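Local coordinates for protein iron-containing alcohol dehydrogenase (Ralstonia eutropha, PDB 3JZD) that probably reduces maleylacetate to 3-oxoadipate with NADH or NADPH, as a homodimeric member of the iron-containing alcohol dehydrogenase family, at residues Val17-Gly22 with Val153-Ala158; Lys37-Leu42 with Cys92-Gly97; Ile200-Ala205 with Arg220-Tyr225; Met239-Lys244 with Tyr333-Pro338; Lys244-Leu249 with Glu259-Val264. All blocks are in the same frame, centred on the assembly; numbering follows the deposited sequence.

How the contacts relate
The chain starts with strand 8-19, and contact 1 joins its end to strand 152-155, closing a loop of 130 residues. Contact 2 is nested inside that loop and pairs strands 39-42 and 92-97 of the same parallel sheet. The all-helical part follows in series. Contact 3 closes a short loop between helices 190-212 and 217-236, and it packs against contact 1, with F19, Y155 and P157 touching S221 and L224. Contact 4 then ties the start of helix 241-253 to the loop before helix 341-353. Contact 5 is nested within it, shares K244 and joins helices 241-253 and 257-272. Contacts 1 and 2 lie across the chain's centre from contacts 4 and 5.

Contact 1: Val17-Gly22 with Val153-Ala158; sequences VVFGAG and VIYDPA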
# COMPACT_ATOMS: atom_id res chain seq x y z
N VAL A 17 3.54 -9.53 5.37
CA VAL A 17 4.91 -9.13 5.68
C VAL A 17 5.09 -9.08 7.16
O VAL A 17 4.40 -8.36 7.84
CB VAL A 17 5.16 -7.72 5.07
CG1 VAL A 17 6.54 -7.19 5.38
CG2 VAL A 17 4.93 -7.78 3.54
N VAL A 18 5.98 -9.91 7.67
CA VAL A 18 6.27 -10.00 9.09
C VAL A 18 7.59 -9.26 9.24
O VAL A 18 8.59 -9.65 8.63
CB VAL A 18 6.38 -11.49 9.52
CG1 VAL A 18 6.76 -11.59 11.02
CG2 VAL A 18 5.07 -12.25 9.17
N PHE A 19 7.60 -8.20 10.04
CA PHE A 19 8.75 -7.30 10.11
C PHE A 19 9.23 -7.05 11.52
O PHE A 19 8.43 -6.78 12.39
CB PHE A 19 8.35 -5.92 9.50
CG PHE A 19 9.52 -5.03 9.18
CD1 PHE A 19 10.17 -4.32 10.19
CD2 PHE A 19 9.97 -4.89 7.89
CE1 PHE A 19 11.25 -3.55 9.92
CE2 PHE A 19 11.04 -4.13 7.61
CZ PHE A 19 11.68 -3.43 8.66
N GLY A 20 10.53 -7.16 11.74
CA GLY A 20 11.11 -6.81 13.03
C GLY A 20 12.28 -7.68 13.42
O GLY A 20 12.36 -8.84 12.98
N ALA A 21 13.17 -7.12 14.25
CA ALA A 21 14.30 -7.85 14.78
C ALA A 21 13.79 -9.10 15.46
O ALA A 21 12.91 -9.06 16.31
CB ALA A 21 15.08 -7.00 15.80
N GLY A 22 14.32 -10.24 15.05
CA GLY A 22 13.92 -11.52 15.63
C GLY A 22 12.77 -12.21 14.94
O GLY A 22 12.42 -13.33 15.34
N VAL A 153 6.63 -12.85 3.45
CA VAL A 153 7.97 -12.32 3.53
C VAL A 153 8.20 -12.06 5.02
O VAL A 153 7.32 -11.55 5.71
CB VAL A 153 8.08 -11.03 2.78
CG1 VAL A 153 9.48 -10.46 2.88
CG2 VAL A 153 7.63 -11.21 1.29
N ILE A 154 9.35 -12.48 5.52
CA ILE A 154 9.74 -12.29 6.88
C ILE A 154 10.97 -11.43 6.83
O ILE A 154 12.03 -11.88 6.33
CB ILE A 154 10.09 -13.63 7.56
CG1 ILE A 154 8.86 -14.52 7.60
CG2 ILE A 154 10.71 -13.39 8.95
CD1 ILE A 154 9.12 -15.93 8.20
N TYR A 155 10.84 -10.18 7.28
CA TYR A 155 11.97 -9.26 7.27
C TYR A 155 12.57 -9.21 8.64
O TYR A 155 11.91 -8.70 9.55
CB TYR A 155 11.56 -7.84 6.89
CG TYR A 155 11.30 -7.62 5.44
CD1 TYR A 155 12.34 -7.70 4.53
CD2 TYR A 155 10.03 -7.25 4.99
CE1 TYR A 155 12.14 -7.47 3.19
CE2 TYR A 155 9.79 -7.03 3.66
CZ TYR A 155 10.88 -7.13 2.76
OH TYR A 155 10.69 -6.91 1.44
N ASP A 156 13.80 -9.70 8.79
CA ASP A 156 14.49 -9.74 10.08
C ASP A 156 15.82 -9.01 9.90
O ASP A 156 16.75 -9.54 9.31
CB ASP A 156 14.74 -11.21 10.53
CG ASP A 156 15.22 -11.30 11.94
OD1 ASP A 156 15.65 -10.27 12.48
OD2 ASP A 156 15.14 -12.39 12.54
N PRO A 157 15.91 -7.76 10.39
CA PRO A 157 17.13 -7.01 10.28
C PRO A 157 18.34 -7.68 10.93
O PRO A 157 19.46 -7.36 10.57
CB PRO A 157 16.80 -5.72 11.00
CG PRO A 157 15.73 -6.10 11.93
CD PRO A 157 14.90 -7.05 11.18
N ALA A 158 18.13 -8.58 11.88
CA ALA A 158 19.25 -9.34 12.47
C ALA A 158 19.99 -10.17 11.42
O ALA A 158 21.18 -10.41 11.55
CB ALA A 158 18.75 -10.22 13.55
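Y155 meets V17 and F19 on one face of two parallel strands. V17 CG1 lies at the edge of the Y155 ring, in its plane, 3.5 Å from Y155 CD2. CG1 is anti to the backbone N of V17 (chi1 178°), which points it along the strand toward the ring. The F19 ring approaches the base of Y155, with F19 CD2 3.5 Å from Y155 CB. The two ring planes are inclined at 53°. The Y155 hydroxyl is hydrogen-bonded to E127, and W228 and L224 of helix 217-236 lie against the same residue.

V18 points to the other face, beside I154. Its backbone carries the pairing: V18 N donates to V153 O at 2.9 Å, and Y155 N donates to V18 O at 2.7 Å. G20 N continues the ladder to Y155 O at 3.0 Å. Beyond the strands, D156 OD1 accepts from G22 N at 2.9 Å and from A158 N at 3.1 Å. The second bond makes an Asx turn. The two donors come from opposite faces of the carboxylate, and D156 OD2 bonds to S24.

Strand 8-19 also pairs antiparallel with a strand of the second subunit, so the sheet crosses the dimer interface. Two N-H groups and S24 thus share the oxygens of D156, consistent with a charged carboxylate, which closes the Asx turn after strand 152-155 and ties it to G22 after strand 8-19.

Contact 2: Lys37-Leu42 with Cys92-Gly97; sequences KRALVL and CAVAVG
L42 has CG anti to its carbonyl carbon (chi1 -52°), which turns the side chain back along its strand until CD1 lies 4.1 Å from A93 CB. V41 has CG1 anti to the backbone N (chi1 -178°). That methyl points forward instead, and it meets V96 CG2 at 3.7 Å across the other face. On this face V94 CG2 also touches A39 CB at 3.8 Å, and C92 CB packs beside A39 CB as well.

The backbones bond in an alternating ladder. L40 N donates to C92 O and L40 O accepts from V94 N at 2.8 Å. L42 repeats the pattern two residues on, with its N bonded to V94 O at 2.8 Å and its O accepting from V96 N at 3.1 Å. L40 and L42 thus each use both backbone polar atoms on strand 92-97.

The strands run parallel, 25° apart, within the sheet of the N-terminal nucleotide-binding domain. Strand 39-42 lies between 92-97 and 62-66, and V41 turns its own backbone bonds to G64 and Y66. Helices cover both faces. Helix 48-58 packs on V41 and helix 27-33 on A39 and V94, while T101 and I108 of helix 99-112 pack on L42. At the C-terminal end, the side chain of V96 is about 4 Å from those of the NAD-binding residues T121 and L159. Before the strand, R38 NE bonds to G89 O.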
# COMPACT_ATOMS: atom_id res chain seq x y z
N LYS A 37 3.53 -28.75 5.39
CA LYS A 37 4.11 -29.74 6.29
C LYS A 37 5.59 -30.08 6.03
O LYS A 37 6.24 -30.64 6.90
CB LYS A 37 3.28 -31.04 6.23
CG LYS A 37 1.79 -30.92 6.60
N ARG A 38 6.13 -29.77 4.85
CA ARG A 38 7.53 -30.13 4.53
C ARG A 38 8.16 -28.99 3.73
O ARG A 38 8.02 -28.93 2.52
CB ARG A 38 7.62 -31.43 3.71
CG ARG A 38 7.23 -32.70 4.45
CD ARG A 38 6.97 -33.87 3.48
NE ARG A 38 5.86 -33.57 2.56
CZ ARG A 38 4.55 -33.72 2.82
NH1 ARG A 38 4.13 -34.21 3.99
NH2 ARG A 38 3.65 -33.37 1.91
N ALA A 39 8.85 -28.09 4.43
CA ALA A 39 9.39 -26.92 3.80
C ALA A 39 10.87 -27.14 3.51
O ALA A 39 11.64 -27.50 4.39
CB ALA A 39 9.17 -25.71 4.73
N LEU A 40 11.27 -26.90 2.26
CA LEU A 40 12.67 -26.99 1.85
C LEU A 40 13.28 -25.60 1.96
O LEU A 40 12.77 -24.66 1.38
CB LEU A 40 12.76 -27.45 0.40
CG LEU A 40 14.14 -27.58 -0.24
CD1 LEU A 40 14.97 -28.71 0.46
CD2 LEU A 40 13.94 -27.84 -1.74
N VAL A 41 14.39 -25.51 2.69
CA VAL A 41 15.11 -24.27 2.90
C VAL A 41 16.17 -24.15 1.81
O VAL A 41 16.96 -25.09 1.55
CB VAL A 41 15.77 -24.23 4.31
CG1 VAL A 41 16.50 -22.86 4.50
CG2 VAL A 41 14.73 -24.52 5.42
N LEU A 42 16.21 -22.97 1.20
CA LEU A 42 17.08 -22.68 0.10
C LEU A 42 18.09 -21.63 0.48
O LEU A 42 17.76 -20.66 1.19
CB LEU A 42 16.24 -22.11 -1.06
CG LEU A 42 15.01 -22.89 -1.54
CD1 LEU A 42 14.18 -22.08 -2.59
CD2 LEU A 42 15.46 -24.23 -2.09
N CYS A 92 6.44 -26.53 0.29
CA CYS A 92 6.77 -25.17 0.60
C CYS A 92 8.26 -24.97 0.44
O CYS A 92 9.06 -25.89 0.70
CB CYS A 92 6.41 -24.92 2.04
SG CYS A 92 6.74 -23.26 2.56
N ALA A 93 8.65 -23.79 -0.02
CA ALA A 93 10.05 -23.43 -0.18
C ALA A 93 10.29 -22.20 0.70
O ALA A 93 9.51 -21.25 0.64
CB ALA A 93 10.33 -23.09 -1.61
N VAL A 94 11.33 -22.24 1.54
CA VAL A 94 11.70 -21.10 2.37
C VAL A 94 13.05 -20.57 1.86
O VAL A 94 14.10 -21.24 2.02
CB VAL A 94 11.82 -21.44 3.84
CG1 VAL A 94 12.14 -20.15 4.67
CG2 VAL A 94 10.56 -22.15 4.37
N ALA A 95 13.02 -19.38 1.28
CA ALA A 95 14.19 -18.79 0.69
C ALA A 95 14.86 -17.89 1.68
O ALA A 95 14.27 -16.90 2.10
CB ALA A 95 13.82 -18.03 -0.57
N VAL A 96 16.09 -18.24 2.06
CA VAL A 96 16.89 -17.44 2.98
C VAL A 96 18.11 -16.93 2.24
O VAL A 96 19.08 -17.65 2.01
CB VAL A 96 17.39 -18.25 4.18
CG1 VAL A 96 17.87 -17.26 5.29
CG2 VAL A 96 16.29 -19.17 4.69
N GLY A 97 18.06 -15.66 1.88
CA GLY A 97 19.15 -15.03 1.15
C GLY A 97 18.71 -13.77 0.44
O GLY A 97 17.68 -13.18 0.79

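Contact 3: Ile200-Ala205 with Arg220-Tyr225; sequences IRALAA and RSQCLY
A202 and L203 pack closely against Q222 and C223, where the axes of the two short helical segments come within 7.9 Å. A202 carries only a methyl, directed at the other helix, and its CB lies 3.7 Å from Q222 O. This small residue lets the backbones come close, with the CA atoms of L203 and C223 5.1 Å apart. L203 reaches across beside them. Its CD2 touches C223 O at 3.6 Å and C223 CB at 3.9 Å. L203 also packs on A172, A175 and I176 of helix 165-182, so this end of the contact is buried.

Helices 190-212 and 217-236 follow each other in the chain and run roughly antiparallel, with 146° between the directions of these short segments. They form a helical hairpin in the C-terminal domain of the iron-containing alcohol dehydrogenase family. No hydrogen bond crosses between the two segments.

The other side is more open to solvent. There Q222 lies along the surface of helix 190-212. Its CG is anti to the backbone N (chi1 180°) and the chain continues extended, which carries it past A202 toward A205. Q222 CG still comes close to A202 O, at 3.3 Å. The packing is looser at the end of the chain, where Q222 OE1 is 3.6 Å from the exposed methyl A205 CB. Y225 makes a light contact, with CD2 4.1 Å from A202 CB and the ring oblique to that methyl. The Y225 hydroxyl bonds to E198, one helical turn before A202, and P190 of the second subunit also packs on Y225.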
# COMPACT_ATOMS: atom_id res chain seq x y z
N ILE A 200 12.96 5.83 -0.77
CA ILE A 200 14.21 6.50 -1.04
C ILE A 200 14.67 7.19 0.24
O ILE A 200 15.84 7.14 0.59
CB ILE A 200 14.13 7.49 -2.26
CG1 ILE A 200 13.78 6.71 -3.55
CG2 ILE A 200 15.47 8.21 -2.46
CD1 ILE A 200 13.59 7.58 -4.83
N ARG A 201 13.74 7.81 0.97
CA ARG A 201 14.08 8.56 2.15
C ARG A 201 14.67 7.64 3.21
O ARG A 201 15.66 7.98 3.84
CB ARG A 201 12.84 9.24 2.71
CG ARG A 201 13.05 10.55 3.33
CD ARG A 201 11.77 11.12 4.02
NE ARG A 201 10.48 10.64 3.47
CZ ARG A 201 9.87 11.07 2.34
NH1 ARG A 201 10.43 12.01 1.54
NH2 ARG A 201 8.68 10.51 2.01
N ALA A 202 14.05 6.48 3.39
CA ALA A 202 14.49 5.52 4.39
C ALA A 202 15.93 5.02 4.09
O ALA A 202 16.78 4.96 4.97
CB ALA A 202 13.51 4.35 4.48
N LEU A 203 16.18 4.65 2.86
CA LEU A 203 17.51 4.18 2.45
C LEU A 203 18.56 5.28 2.46
O LEU A 203 19.67 5.09 2.91
CB LEU A 203 17.44 3.50 1.10
CG LEU A 203 16.74 2.13 1.18
CD1 LEU A 203 16.00 1.76 -0.11
CD2 LEU A 203 17.71 1.03 1.62
N ALA A 204 18.18 6.45 2.00
CA ALA A 204 19.10 7.56 1.97
C ALA A 204 19.58 7.88 3.38
O ALA A 204 20.73 8.29 3.53
CB ALA A 204 18.48 8.77 1.32
N ALA A 205 18.73 7.71 4.38
CA ALA A 205 19.12 7.91 5.77
C ALA A 205 19.79 6.66 6.35
O ALA A 205 20.68 6.76 7.19
CB ALA A 205 17.89 8.23 6.63
N ARG A 220 19.54 -1.00 10.37
CA ARG A 220 19.23 -2.13 9.51
C ARG A 220 17.71 -2.21 9.21
O ARG A 220 17.33 -2.52 8.09
CB ARG A 220 19.74 -3.45 10.09
CG ARG A 220 21.27 -3.69 10.08
CD ARG A 220 21.86 -3.64 8.69
NE ARG A 220 23.26 -4.05 8.66
CZ ARG A 220 23.96 -4.23 7.54
NH1 ARG A 220 23.42 -4.03 6.35
NH2 ARG A 220 25.22 -4.62 7.60
N SER A 221 16.86 -1.98 10.22
CA SER A 221 15.43 -1.99 10.02
C SER A 221 15.00 -0.93 9.00
O SER A 221 14.22 -1.18 8.10
CB SER A 221 14.70 -1.74 11.34
OG SER A 221 14.99 -2.76 12.27
N GLN A 222 15.55 0.25 9.13
CA GLN A 222 15.22 1.32 8.23
C GLN A 222 15.57 0.96 6.77
O GLN A 222 14.76 1.21 5.86
CB GLN A 222 15.96 2.56 8.69
CG GLN A 222 15.72 3.75 7.85
CD GLN A 222 16.34 5.01 8.45
OE1 GLN A 222 15.70 6.05 8.46
NE2 GLN A 222 17.58 4.91 8.97
N CYS A 223 16.72 0.31 6.54
CA CYS A 223 17.05 -0.13 5.16
C CYS A 223 16.14 -1.24 4.64
O CYS A 223 15.70 -1.23 3.51
CB CYS A 223 18.51 -0.60 5.05
SG CYS A 223 19.70 0.73 5.31
N LEU A 224 15.80 -2.18 5.49
CA LEU A 224 14.99 -3.29 5.06
C LEU A 224 13.59 -2.77 4.72
O LEU A 224 12.97 -3.16 3.73
CB LEU A 224 15.02 -4.35 6.16
CG LEU A 224 14.94 -5.82 5.84
CD1 LEU A 224 15.75 -6.20 4.60
CD2 LEU A 224 15.39 -6.64 7.08
N TYR A 225 13.08 -1.86 5.54
CA TYR A 225 11.79 -1.21 5.28
C TYR A 225 11.80 -0.46 3.93
O TYR A 225 10.88 -0.58 3.12
CB TYR A 225 11.53 -0.23 6.41
CG TYR A 225 10.38 0.72 6.18
CD1 TYR A 225 9.07 0.26 6.06
CD2 TYR A 225 10.60 2.08 6.17
CE1 TYR A 225 8.04 1.15 5.86
CE2 TYR A 225 9.57 2.96 5.99
CZ TYR A 225 8.30 2.49 5.83
OH TYR A 225 7.32 3.42 5.68

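Contact 4: Met239-Lys244 with Tyr333-Pro338; sequences MALHHK and YWNPRP
Y333 turns one ring face to K244 at the start of helix 241-253. K244 CG sits over the centre of that face, 3.5 Å from the centroid, in a CH-pi contact. The K244 chain bends at chi2 (-73°), and its CD runs on past Y333 CD2. Y333 CG lies between its own backbone N and carbonyl carbon (chi1 56°), and the ring stands against the helix. Y333 OH is 3.4 Å from L241 CD1.

W334 contributes mainly its backbone. W334 O is 3.6 Å from A240 CB. A water lies between W334 O and M239 O, though its short distance to M239 O leaves that bridge doubtful. M239 is modelled as selenomethionine.

N335 comes next and makes the direct polar bond of the contact. Its OD1 accepts from L241 N at 3.1 Å, with the donor 40° above the carbonyl plane. A240 holds the N-cap position of the helix, so N335 supplies a side-chain acceptor from a distant loop to an N-H of the first turn. N335 OD1 is also 3.3 Å from A240 CB. The amide is fixed at its other end, where ND2 donates to R337 O at 2.8 Å, in the carbonyl plane and on a lone pair of that oxygen, and bonds to N272 OD1.

P336 touches A240 more lightly, its CD 4.4 Å from A240 CB. Y271 of helix 257-272 packs on L241 and bonds through its backbone O to R337.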
# COMPACT_ATOMS: atom_id res chain seq x y z
N MSE A 239 9.54 -0.18 -15.05
CA MSE A 239 10.88 0.41 -15.03
C MSE A 239 11.22 0.91 -16.43
O MSE A 239 10.41 0.81 -17.35
CB MSE A 239 11.89 -0.60 -14.52
CG MSE A 239 11.62 -1.12 -13.10
SE MSE A 239 11.63 0.21 -11.63
CE MSE A 239 9.70 0.65 -11.55
N ALA A 240 12.40 1.48 -16.62
CA ALA A 240 12.77 2.02 -17.93
C ALA A 240 14.29 1.96 -18.14
O ALA A 240 14.92 0.94 -17.82
CB ALA A 240 12.18 3.48 -18.12
N LEU A 241 14.89 3.02 -18.64
CA LEU A 241 16.32 3.01 -18.98
C LEU A 241 17.28 2.41 -17.98
O LEU A 241 18.10 1.56 -18.34
CB LEU A 241 16.80 4.40 -19.37
CG LEU A 241 18.31 4.67 -19.50
CD1 LEU A 241 18.90 3.85 -20.69
CD2 LEU A 241 18.56 6.17 -19.65
N HIS A 242 17.20 2.82 -16.71
CA HIS A 242 18.18 2.35 -15.77
C HIS A 242 18.17 0.84 -15.64
O HIS A 242 19.22 0.20 -15.74
CB HIS A 242 17.99 2.97 -14.39
CG HIS A 242 18.81 2.31 -13.35
ND1 HIS A 242 20.13 2.65 -13.12
CD2 HIS A 242 18.52 1.30 -12.49
CE1 HIS A 242 20.61 1.89 -12.14
NE2 HIS A 242 19.65 1.06 -11.75
N HIS A 243 17.00 0.28 -15.39
CA HIS A 243 16.88 -1.18 -15.25
C HIS A 243 17.22 -1.93 -16.53
O HIS A 243 17.91 -2.94 -16.49
CB HIS A 243 15.50 -1.55 -14.71
CG HIS A 243 15.31 -1.10 -13.29
ND1 HIS A 243 15.10 0.23 -12.96
CD2 HIS A 243 15.31 -1.79 -12.13
CE1 HIS A 243 14.98 0.33 -11.65
NE2 HIS A 243 15.11 -0.88 -11.11
N LYS A 244 16.80 -1.43 -17.67
CA LYS A 244 17.15 -2.10 -18.91
C LYS A 244 18.67 -2.14 -19.14
O LYS A 244 19.23 -3.18 -19.53
CB LYS A 244 16.48 -1.38 -20.09
CG LYS A 244 14.98 -1.55 -20.11
CD LYS A 244 14.64 -2.99 -20.52
CE LYS A 244 13.14 -3.29 -20.52
NZ LYS A 244 12.88 -4.50 -21.41
N TYR A 333 11.96 -0.00 -25.84
CA TYR A 333 11.07 0.01 -24.70
C TYR A 333 10.72 1.45 -24.38
O TYR A 333 11.41 2.39 -24.84
CB TYR A 333 11.75 -0.64 -23.50
CG TYR A 333 13.07 0.01 -23.15
CD1 TYR A 333 13.11 1.09 -22.29
CD2 TYR A 333 14.28 -0.48 -23.68
CE1 TYR A 333 14.31 1.69 -21.94
CE2 TYR A 333 15.49 0.14 -23.38
CZ TYR A 333 15.51 1.21 -22.52
OH TYR A 333 16.69 1.79 -22.17
N TRP A 334 9.65 1.66 -23.61
CA TRP A 334 9.23 3.02 -23.32
C TRP A 334 10.21 3.67 -22.35
O TRP A 334 10.63 3.07 -21.36
CB TRP A 334 7.82 3.00 -22.70
CG TRP A 334 7.29 4.32 -22.52
CD1 TRP A 334 6.58 5.04 -23.42
CD2 TRP A 334 7.48 5.15 -21.38
NE1 TRP A 334 6.29 6.28 -22.90
CE2 TRP A 334 6.81 6.35 -21.63
CE3 TRP A 334 8.09 4.96 -20.14
CZ2 TRP A 334 6.77 7.38 -20.70
CZ3 TRP A 334 8.05 5.98 -19.23
CH2 TRP A 334 7.41 7.18 -19.52
N ASN A 335 10.56 4.91 -22.61
CA ASN A 335 11.40 5.68 -21.70
C ASN A 335 10.98 7.17 -21.85
O ASN A 335 10.52 7.55 -22.90
CB ASN A 335 12.89 5.47 -22.04
CG ASN A 335 13.81 6.09 -21.01
OD1 ASN A 335 13.89 5.64 -19.86
ND2 ASN A 335 14.54 7.10 -21.43
N PRO A 336 11.12 8.00 -20.80
CA PRO A 336 10.65 9.41 -20.91
C PRO A 336 11.34 10.24 -21.99
O PRO A 336 10.74 11.17 -22.53
CB PRO A 336 10.95 9.99 -19.53
CG PRO A 336 10.91 8.77 -18.63
CD PRO A 336 11.52 7.66 -19.43
N ARG A 337 12.62 9.92 -22.24
CA ARG A 337 13.44 10.53 -23.32
C ARG A 337 13.82 9.40 -24.34
O ARG A 337 14.15 8.27 -23.94
CB ARG A 337 14.68 11.17 -22.69
CG ARG A 337 15.67 11.73 -23.71
CD ARG A 337 16.96 12.14 -23.07
NE ARG A 337 17.98 12.40 -24.08
CZ ARG A 337 19.24 12.71 -23.79
NH1 ARG A 337 19.62 12.81 -22.55
NH2 ARG A 337 20.11 12.96 -24.75
N PRO A 338 13.77 9.68 -25.66
CA PRO A 338 14.14 8.61 -26.63
C PRO A 338 15.52 8.02 -26.40
O PRO A 338 16.41 8.72 -25.95
CB PRO A 338 14.05 9.32 -28.00
CG PRO A 338 13.14 10.47 -27.78
CD PRO A 338 13.29 10.89 -26.34
O HOH W 1 9.63 1.23 -19.60

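Contact 5: Lys244-Leu249 with Glu259-Val264; sequences KLCHTL and ETHTIV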
# COMPACT_ATOMS: atom_id res chain seq x y z
N LYS A 244 16.80 -1.43 -17.67
CA LYS A 244 17.15 -2.10 -18.91
C LYS A 244 18.67 -2.14 -19.14
O LYS A 244 19.23 -3.18 -19.53
CB LYS A 244 16.48 -1.38 -20.09
CG LYS A 244 14.98 -1.55 -20.11
CD LYS A 244 14.64 -2.99 -20.52
CE LYS A 244 13.14 -3.29 -20.52
NZ LYS A 244 12.88 -4.50 -21.41
N LEU A 245 19.32 -1.01 -18.93
CA LEU A 245 20.78 -0.92 -19.17
C LEU A 245 21.53 -1.81 -18.18
O LEU A 245 22.48 -2.48 -18.54
CB LEU A 245 21.24 0.51 -19.10
CG LEU A 245 22.63 0.92 -19.63
CD1 LEU A 245 22.80 0.57 -21.10
CD2 LEU A 245 22.82 2.41 -19.43
N CYS A 246 21.05 -1.86 -16.95
CA CYS A 246 21.68 -2.69 -15.94
C CYS A 246 21.54 -4.14 -16.33
O CYS A 246 22.48 -4.90 -16.15
CB CYS A 246 21.17 -2.39 -14.52
SG CYS A 246 21.77 -0.77 -13.92
N HIS A 247 20.42 -4.50 -16.94
CA HIS A 247 20.22 -5.86 -17.42
C HIS A 247 21.21 -6.16 -18.56
O HIS A 247 21.86 -7.20 -18.57
CB HIS A 247 18.77 -6.11 -17.83
CG HIS A 247 18.49 -7.52 -18.26
ND1 HIS A 247 18.76 -7.99 -19.53
CD2 HIS A 247 17.98 -8.57 -17.57
CE1 HIS A 247 18.44 -9.27 -19.60
NE2 HIS A 247 17.96 -9.65 -18.43
N THR A 248 21.31 -5.25 -19.52
CA THR A 248 22.29 -5.37 -20.58
C THR A 248 23.74 -5.58 -20.03
O THR A 248 24.38 -6.56 -20.35
CB THR A 248 22.26 -4.15 -21.48
OG1 THR A 248 20.98 -4.08 -22.13
CG2 THR A 248 23.41 -4.19 -22.53
N LEU A 249 24.21 -4.70 -19.15
CA LEU A 249 25.56 -4.81 -18.64
C LEU A 249 25.78 -6.13 -17.87
O LEU A 249 26.75 -6.82 -18.10
CB LEU A 249 25.92 -3.58 -17.79
CG LEU A 249 26.00 -2.26 -18.56
CD1 LEU A 249 26.16 -1.05 -17.61
CD2 LEU A 249 27.15 -2.34 -19.59
N GLU A 259 26.34 -3.62 -7.77
CA GLU A 259 27.34 -2.61 -8.12
C GLU A 259 27.04 -1.92 -9.44
O GLU A 259 27.28 -0.72 -9.56
CB GLU A 259 28.74 -3.21 -8.14
CG GLU A 259 29.32 -3.61 -6.80
CD GLU A 259 28.71 -4.85 -6.16
OE1 GLU A 259 28.04 -5.67 -6.86
OE2 GLU A 259 28.88 -4.98 -4.91
N THR A 260 26.54 -2.66 -10.42
CA THR A 260 26.14 -2.09 -11.71
C THR A 260 25.03 -1.07 -11.47
O THR A 260 25.10 0.04 -11.95
CB THR A 260 25.70 -3.17 -12.71
OG1 THR A 260 26.79 -4.03 -12.98
CG2 THR A 260 25.21 -2.59 -14.04
N HIS A 261 24.04 -1.42 -10.64
CA HIS A 261 22.97 -0.49 -10.32
C HIS A 261 23.51 0.78 -9.71
O HIS A 261 23.15 1.90 -10.09
CB HIS A 261 21.92 -1.19 -9.38
CG HIS A 261 20.96 -2.05 -10.15
ND1 HIS A 261 19.77 -1.55 -10.64
CD2 HIS A 261 21.06 -3.31 -10.62
CE1 HIS A 261 19.17 -2.49 -11.35
NE2 HIS A 261 19.93 -3.57 -11.36
N THR A 262 24.42 0.59 -8.77
CA THR A 262 24.98 1.69 -8.03
C THR A 262 25.71 2.69 -8.96
O THR A 262 25.53 3.87 -8.85
CB THR A 262 25.94 1.16 -6.97
OG1 THR A 262 25.21 0.47 -5.96
CG2 THR A 262 26.74 2.30 -6.32
N ILE A 263 26.49 2.18 -9.89
CA ILE A 263 27.26 2.99 -10.81
C ILE A 263 26.43 3.64 -11.89
O ILE A 263 26.62 4.79 -12.17
CB ILE A 263 28.38 2.13 -11.47
CG1 ILE A 263 29.40 1.69 -10.36
CG2 ILE A 263 29.04 2.90 -12.63
CD1 ILE A 263 30.26 0.39 -10.67
N VAL A 264 25.51 2.88 -12.47
CA VAL A 264 24.67 3.37 -13.56
C VAL A 264 23.57 4.39 -13.12
O VAL A 264 23.30 5.35 -13.83
CB VAL A 264 24.03 2.17 -14.32
CG1 VAL A 264 22.93 2.64 -15.37
CG2 VAL A 264 25.16 1.35 -14.98
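C246 points at helix 257-272 and meets H261, V264 and T260. Its CB lies over one face of the H261 ring, offset toward the rim, 3.6 Å from H261 NE2. SG is anti to the carbonyl carbon (chi1 -72°). This turn carries the sulfur over the same ring, 3.9 Å from its centroid and 8° off the normal, in a sulfur-aromatic contact. The tip goes on to touch V264 CB at 3.7 Å and T260 CG2 at 3.9 Å, so it rests among three side chains of one helix.

L249, one turn on, packs beside it. L249 CD1 meets V264 CG2 at 3.7 Å, and L249 CB lies against T260 CG2. L245 CD2 reaches V264 CG1 more loosely, at 4.1 Å.

H261 ND1 is hydrogen-bonded to H242 NE2 of helix 241-253, which ties the ring to the helix that C246 belongs to. The H261 side chain is about 6 Å from the bound NAD. The two short segments run at 131° to each other. Helix 165-182 packs on H261 through N174 and A177, while helix 321-328 packs on L245 and L249 through A328 and A324.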